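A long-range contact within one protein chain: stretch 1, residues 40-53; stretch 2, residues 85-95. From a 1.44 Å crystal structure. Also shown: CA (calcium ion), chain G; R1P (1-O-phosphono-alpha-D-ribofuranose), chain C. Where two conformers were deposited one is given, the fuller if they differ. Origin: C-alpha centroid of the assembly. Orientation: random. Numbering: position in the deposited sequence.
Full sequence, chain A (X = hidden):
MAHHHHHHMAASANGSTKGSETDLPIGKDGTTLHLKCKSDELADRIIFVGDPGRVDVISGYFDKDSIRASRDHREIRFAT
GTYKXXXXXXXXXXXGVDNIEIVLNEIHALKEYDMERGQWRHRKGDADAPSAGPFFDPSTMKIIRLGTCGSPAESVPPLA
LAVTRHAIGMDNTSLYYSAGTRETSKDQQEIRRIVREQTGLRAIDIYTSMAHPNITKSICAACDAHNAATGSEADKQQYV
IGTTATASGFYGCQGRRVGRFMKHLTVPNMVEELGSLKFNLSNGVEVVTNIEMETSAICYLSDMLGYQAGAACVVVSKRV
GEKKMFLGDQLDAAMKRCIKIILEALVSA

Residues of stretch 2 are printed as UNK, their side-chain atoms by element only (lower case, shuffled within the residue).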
# COMPACT_ATOMS: atom_id res chain seq x y z
N ASP A 40 -19.64 1.49 -17.71
CA ASP A 40 -19.71 0.95 -19.06
C ASP A 40 -18.35 0.80 -19.73
O ASP A 40 -18.27 0.31 -20.85
CB ASP A 40 -20.72 1.70 -19.96
CG ASP A 40 -20.29 3.13 -20.32
OD1 ASP A 40 -19.23 3.62 -19.89
OD2 ASP A 40 -21.06 3.77 -21.07
N GLU A 41 -17.29 1.23 -19.04
CA GLU A 41 -15.92 1.12 -19.54
C GLU A 41 -15.14 -0.05 -18.96
O GLU A 41 -14.02 -0.27 -19.37
CB GLU A 41 -15.15 2.38 -19.21
CG GLU A 41 -15.69 3.58 -19.92
CD GLU A 41 -14.98 4.87 -19.54
OE1 GLU A 41 -14.56 5.01 -18.37
OE2 GLU A 41 -14.86 5.73 -20.43
N LEU A 42 -15.73 -0.77 -18.01
CA LEU A 42 -15.03 -1.82 -17.28
C LEU A 42 -15.55 -3.19 -17.72
O LEU A 42 -16.75 -3.44 -17.63
CB LEU A 42 -15.26 -1.63 -15.78
CG LEU A 42 -14.62 -2.66 -14.85
CD1 LEU A 42 -13.11 -2.62 -15.00
CD2 LEU A 42 -15.06 -2.36 -13.41
N ALA A 43 -14.65 -4.06 -18.17
CA ALA A 43 -15.01 -5.43 -18.56
C ALA A 43 -15.23 -6.32 -17.32
O ALA A 43 -14.77 -6.00 -16.23
CB ALA A 43 -13.93 -6.04 -19.45
N ASP A 44 -15.93 -7.43 -17.51
CA ASP A 44 -16.09 -8.45 -16.45
C ASP A 44 -14.80 -9.21 -16.18
O ASP A 44 -14.64 -9.80 -15.10
CB ASP A 44 -17.16 -9.47 -16.84
CG ASP A 44 -18.56 -8.90 -16.88
OD1 ASP A 44 -18.79 -7.80 -16.36
OD2 ASP A 44 -19.44 -9.57 -17.44
N ARG A 45 -13.90 -9.20 -17.16
CA ARG A 45 -12.63 -9.90 -17.07
C ARG A 45 -11.51 -8.88 -16.94
O ARG A 45 -11.34 -8.03 -17.81
CB ARG A 45 -12.42 -10.78 -18.31
CG ARG A 45 -13.29 -12.02 -18.34
CD ARG A 45 -12.98 -12.87 -19.57
NE ARG A 45 -13.75 -14.12 -19.60
CZ ARG A 45 -15.03 -14.20 -19.95
NH1 ARG A 45 -15.63 -15.39 -19.95
NH2 ARG A 45 -15.73 -13.12 -20.30
N ILE A 46 -10.74 -9.00 -15.86
CA ILE A 46 -9.75 -8.00 -15.47
C ILE A 46 -8.41 -8.61 -15.12
O ILE A 46 -8.34 -9.61 -14.43
CB ILE A 46 -10.26 -7.22 -14.20
CG1 ILE A 46 -11.61 -6.55 -14.51
CG2 ILE A 46 -9.23 -6.19 -13.72
CD1 ILE A 46 -12.36 -5.97 -13.28
N ILE A 47 -7.34 -8.00 -15.64
CA ILE A 47 -6.00 -8.30 -15.20
C ILE A 47 -5.51 -7.17 -14.31
O ILE A 47 -5.59 -6.02 -14.71
CB ILE A 47 -5.02 -8.44 -16.36
CG1 ILE A 47 -5.44 -9.59 -17.26
CG2 ILE A 47 -3.62 -8.71 -15.82
CD1 ILE A 47 -4.59 -9.74 -18.49
N PHE A 48 -5.03 -7.51 -13.11
CA PHE A 48 -4.37 -6.56 -12.21
C PHE A 48 -2.87 -6.65 -12.41
O PHE A 48 -2.29 -7.75 -12.48
CB PHE A 48 -4.63 -6.90 -10.75
CG PHE A 48 -5.97 -6.48 -10.20
CD1 PHE A 48 -6.79 -5.55 -10.81
CD2 PHE A 48 -6.35 -6.99 -8.98
CE1 PHE A 48 -7.99 -5.19 -10.21
CE2 PHE A 48 -7.53 -6.63 -8.39
CZ PHE A 48 -8.35 -5.74 -9.01
N VAL A 49 -2.22 -5.51 -12.49
CA VAL A 49 -0.76 -5.44 -12.44
C VAL A 49 -0.39 -4.43 -11.38
O VAL A 49 -1.12 -3.52 -11.13
CB VAL A 49 -0.16 -5.02 -13.80
CG1 VAL A 49 -0.46 -6.10 -14.84
CG2 VAL A 49 -0.68 -3.65 -14.25
N GLY A 50 0.76 -4.58 -10.73
CA GLY A 50 1.13 -3.59 -9.74
C GLY A 50 1.69 -2.33 -10.38
O GLY A 50 1.37 -1.20 -9.98
N ASP A 51 2.58 -2.54 -11.33
CA ASP A 51 3.35 -1.48 -11.96
C ASP A 51 2.53 -0.80 -13.06
O ASP A 51 2.12 -1.47 -14.02
CB ASP A 51 4.60 -2.11 -12.56
CG ASP A 51 5.55 -1.10 -13.18
OD1 ASP A 51 5.23 0.11 -13.26
OD2 ASP A 51 6.63 -1.53 -13.63
N PRO A 52 2.24 0.51 -12.92
CA PRO A 52 1.51 1.19 -14.00
C PRO A 52 2.16 1.05 -15.37
O PRO A 52 1.45 1.04 -16.37
CB PRO A 52 1.48 2.66 -13.54
CG PRO A 52 2.43 2.77 -12.43
CD PRO A 52 2.52 1.42 -11.80
N GLY A 53 3.48 0.94 -15.42
CA GLY A 53 4.17 0.74 -16.70
C GLY A 53 3.74 -0.52 -17.45
O GLY A 53 3.80 -0.57 -18.68
N UNK A 85 -11.56 -11.37 -29.25
CA UNK A 85 -12.94 -10.95 -29.25
C UNK A 85 -13.63 -10.80 -27.92
O UNK A 85 -14.72 -10.27 -27.86
N UNK A 86 -13.00 -11.25 -26.84
CA UNK A 86 -13.59 -11.15 -25.50
C UNK A 86 -13.14 -9.87 -24.80
O UNK A 86 -11.94 -9.57 -24.78
o UNK A 86 -13.70 -13.55 -25.25
c UNK A 86 -13.68 -12.22 -23.20
c UNK A 86 -13.17 -12.35 -24.65
N UNK A 87 -14.08 -9.09 -24.24
CA UNK A 87 -13.67 -7.90 -23.50
C UNK A 87 -12.76 -8.19 -22.33
O UNK A 87 -13.01 -9.11 -21.54
c UNK A 87 -16.00 -7.82 -23.99
c UNK A 87 -15.00 -7.33 -23.00
c UNK A 87 -15.54 -9.22 -24.27
N UNK A 88 -11.71 -7.39 -22.24
CA UNK A 88 -10.78 -7.46 -21.12
C UNK A 88 -10.36 -6.04 -20.72
O UNK A 88 -10.26 -5.15 -21.57
c UNK A 88 -8.54 -8.32 -20.26
c UNK A 88 -9.53 -8.31 -21.45
c UNK A 88 -9.93 -9.73 -21.82
N UNK A 89 -10.16 -5.85 -19.42
CA UNK A 89 -9.63 -4.59 -18.88
C UNK A 89 -8.34 -4.91 -18.11
O UNK A 89 -8.31 -5.86 -17.33
o UNK A 89 -11.83 -3.59 -18.60
c UNK A 89 -10.04 -2.61 -17.30
c UNK A 89 -10.62 -3.91 -17.91
N UNK A 90 -7.28 -4.13 -18.36
CA UNK A 90 -6.05 -4.22 -17.54
C UNK A 90 -6.05 -2.98 -16.65
O UNK A 90 -6.33 -1.88 -17.13
c UNK A 90 -4.75 -4.35 -18.38
c UNK A 90 -3.51 -4.43 -17.45
c UNK A 90 -4.60 -3.23 -19.41
N UNK A 91 -5.78 -3.20 -15.36
CA UNK A 91 -5.74 -2.15 -14.35
C UNK A 91 -4.44 -2.26 -13.55
O UNK A 91 -4.11 -3.36 -13.07
c UNK A 91 -8.25 -2.11 -14.04
c UNK A 91 -9.46 -2.37 -13.16
c UNK A 91 -6.76 -1.24 -12.21
c UNK A 91 -6.91 -2.27 -13.33
N UNK A 92 -3.72 -1.15 -13.42
CA UNK A 92 -2.64 -1.09 -12.46
C UNK A 92 -3.18 -0.65 -11.10
O UNK A 92 -3.94 0.30 -11.01
o UNK A 92 -1.91 1.19 -13.04
c UNK A 92 -1.50 -0.16 -12.89
N UNK A 93 -2.74 -1.36 -10.07
CA UNK A 93 -3.20 -1.11 -8.73
C UNK A 93 -2.20 -0.35 -7.88
O UNK A 93 -2.57 0.16 -6.82
c UNK A 93 -4.52 -3.28 -8.82
c UNK A 93 -3.49 -2.44 -8.03
o UNK A 93 -2.28 -3.19 -7.91
N UNK A 94 -0.96 -0.27 -8.33
CA UNK A 94 0.12 0.16 -7.46
C UNK A 94 0.41 -0.95 -6.46
O UNK A 94 -0.14 -2.05 -6.56
N UNK A 95 1.24 -0.66 -5.47
CA UNK A 95 1.75 -1.70 -4.60
C UNK A 95 0.89 -1.90 -3.38
O UNK A 95 0.52 -0.93 -2.72
c UNK A 95 3.18 -1.36 -4.18
c UNK A 95 4.09 -1.17 -5.35
s UNK A 95 5.81 -0.95 -4.92
c UNK A 95 5.78 0.75 -4.35
CA CA G . 0.17 0.44 -0.79
C5 R1P C . 7.21 -4.63 -5.20
O5 R1P C . 8.41 -4.42 -5.95
C4 R1P C . 6.03 -4.84 -6.12
O4 R1P C . 6.30 -5.85 -7.11
C1 R1P C . 5.37 -6.93 -7.01
C2 R1P C . 4.87 -6.83 -5.55
O2 R1P C . 3.65 -7.56 -5.23
C3 R1P C . 4.79 -5.32 -5.37
O3 R1P C . 3.63 -4.74 -5.98
O1 R1P C . 4.31 -6.89 -8.03
P R1P C . 4.18 -5.92 -9.31
O1P R1P C . 4.01 -4.57 -8.59
O2P R1P C . 2.93 -6.41 -10.01
O3P R1P C . 5.44 -5.96 -10.12
O HOH W 1 -15.22 -9.99 -20.38

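Position 85 has no side-chain atoms and touches nothing on stretch 1. At its positive phi of 86° a CB would jam against the preceding carbonyl, so this is Gly85.

Position 86 carries one carbon bearing an oxygen and a carbon; the terminal carbon lies 3.7 Å from Arg45 NH2. This is Thr86, a beta-branched residue at ease in an extended strand.

At position 87 three carbons close a ring onto the backbone nitrogen, and CB packs 3.9 Å from Ala43 CB. This is Pro87, whose missing N-H forfeits no bond to stretch 1. A water bridges Pro87 O (2.6 Å) and Arg45 NH2 (3.2 Å).

Position 88 has one carbon carrying two more, one of them 4.5 Å from Ile47 CG1. This is Val88, beta-branched for the strand and apolar for its buried place.

Position 89 again shows one carbon with an oxygen and a carbon. The oxygen lies 2.9 Å from Ala43 N, which donates a hydrogen bond to it; the carbon arm lies 3.8 Å from Leu42 CD1. Thr89 suits both neighbors, polar on one arm and apolar on the other.

Position 90 has three carbons forked at the first; one methyl lies 4.4 Å from Ile47 CB and 4.3 Å from Val49 CG2. This is Val90, again beta-branched and apolar.

Position 91 has four carbons, forked at the first. The two-carbon arm ends 3.9 Å from Ile46 CG2 and 4.1 Å from Leu42 CD1, while CB lies 4.1 Å from Phe48 CD1. This is Ile91, long enough to reach these apolar neighbors.

Position 92 has one carbon then one oxygen, with CB 3.5 Å from Pro52 CA. This is Ser92, small enough to fit close to Pro52; its hydroxyl is hydrogen-bonded elsewhere in the structure.

Position 93 bears an oxygen and a carbon on one carbon. The methyl sits over the Phe48 ring face, 4.0 Å from its centroid. This is Thr93, whose OG1 also donates to the O of position 94 at 2.8 Å.

Position 94 has no side chain; its N makes a weak hydrogen bond to Gly50 O, 3.0 Å. Its phi of 72° favors Gly94.

Position 95 has an unbranched chain of two carbons, sulfur and carbon that barely meets stretch 1. This is Met95, a flexible apolar chain suited to burial; its CG lies 3.7 Å from R1P O3, and its O binds calcium at 2.4 Å.

The contact is a parallel strand pairing. Thr89 N to Arg45 O (3.0 Å), Ile47 N to Thr89 O, Ile91 N to Ile47 O, Val49 N to Ile91 O and Thr93 N to Val49 O (each 2.9 Å) form its ladder. Ile46, Phe48, Thr89 and Ile91 share one face; Ile47, Val49, Val90 and Ser92 share the other.

Stretch 2 (85-95) GTPVTVISTGM
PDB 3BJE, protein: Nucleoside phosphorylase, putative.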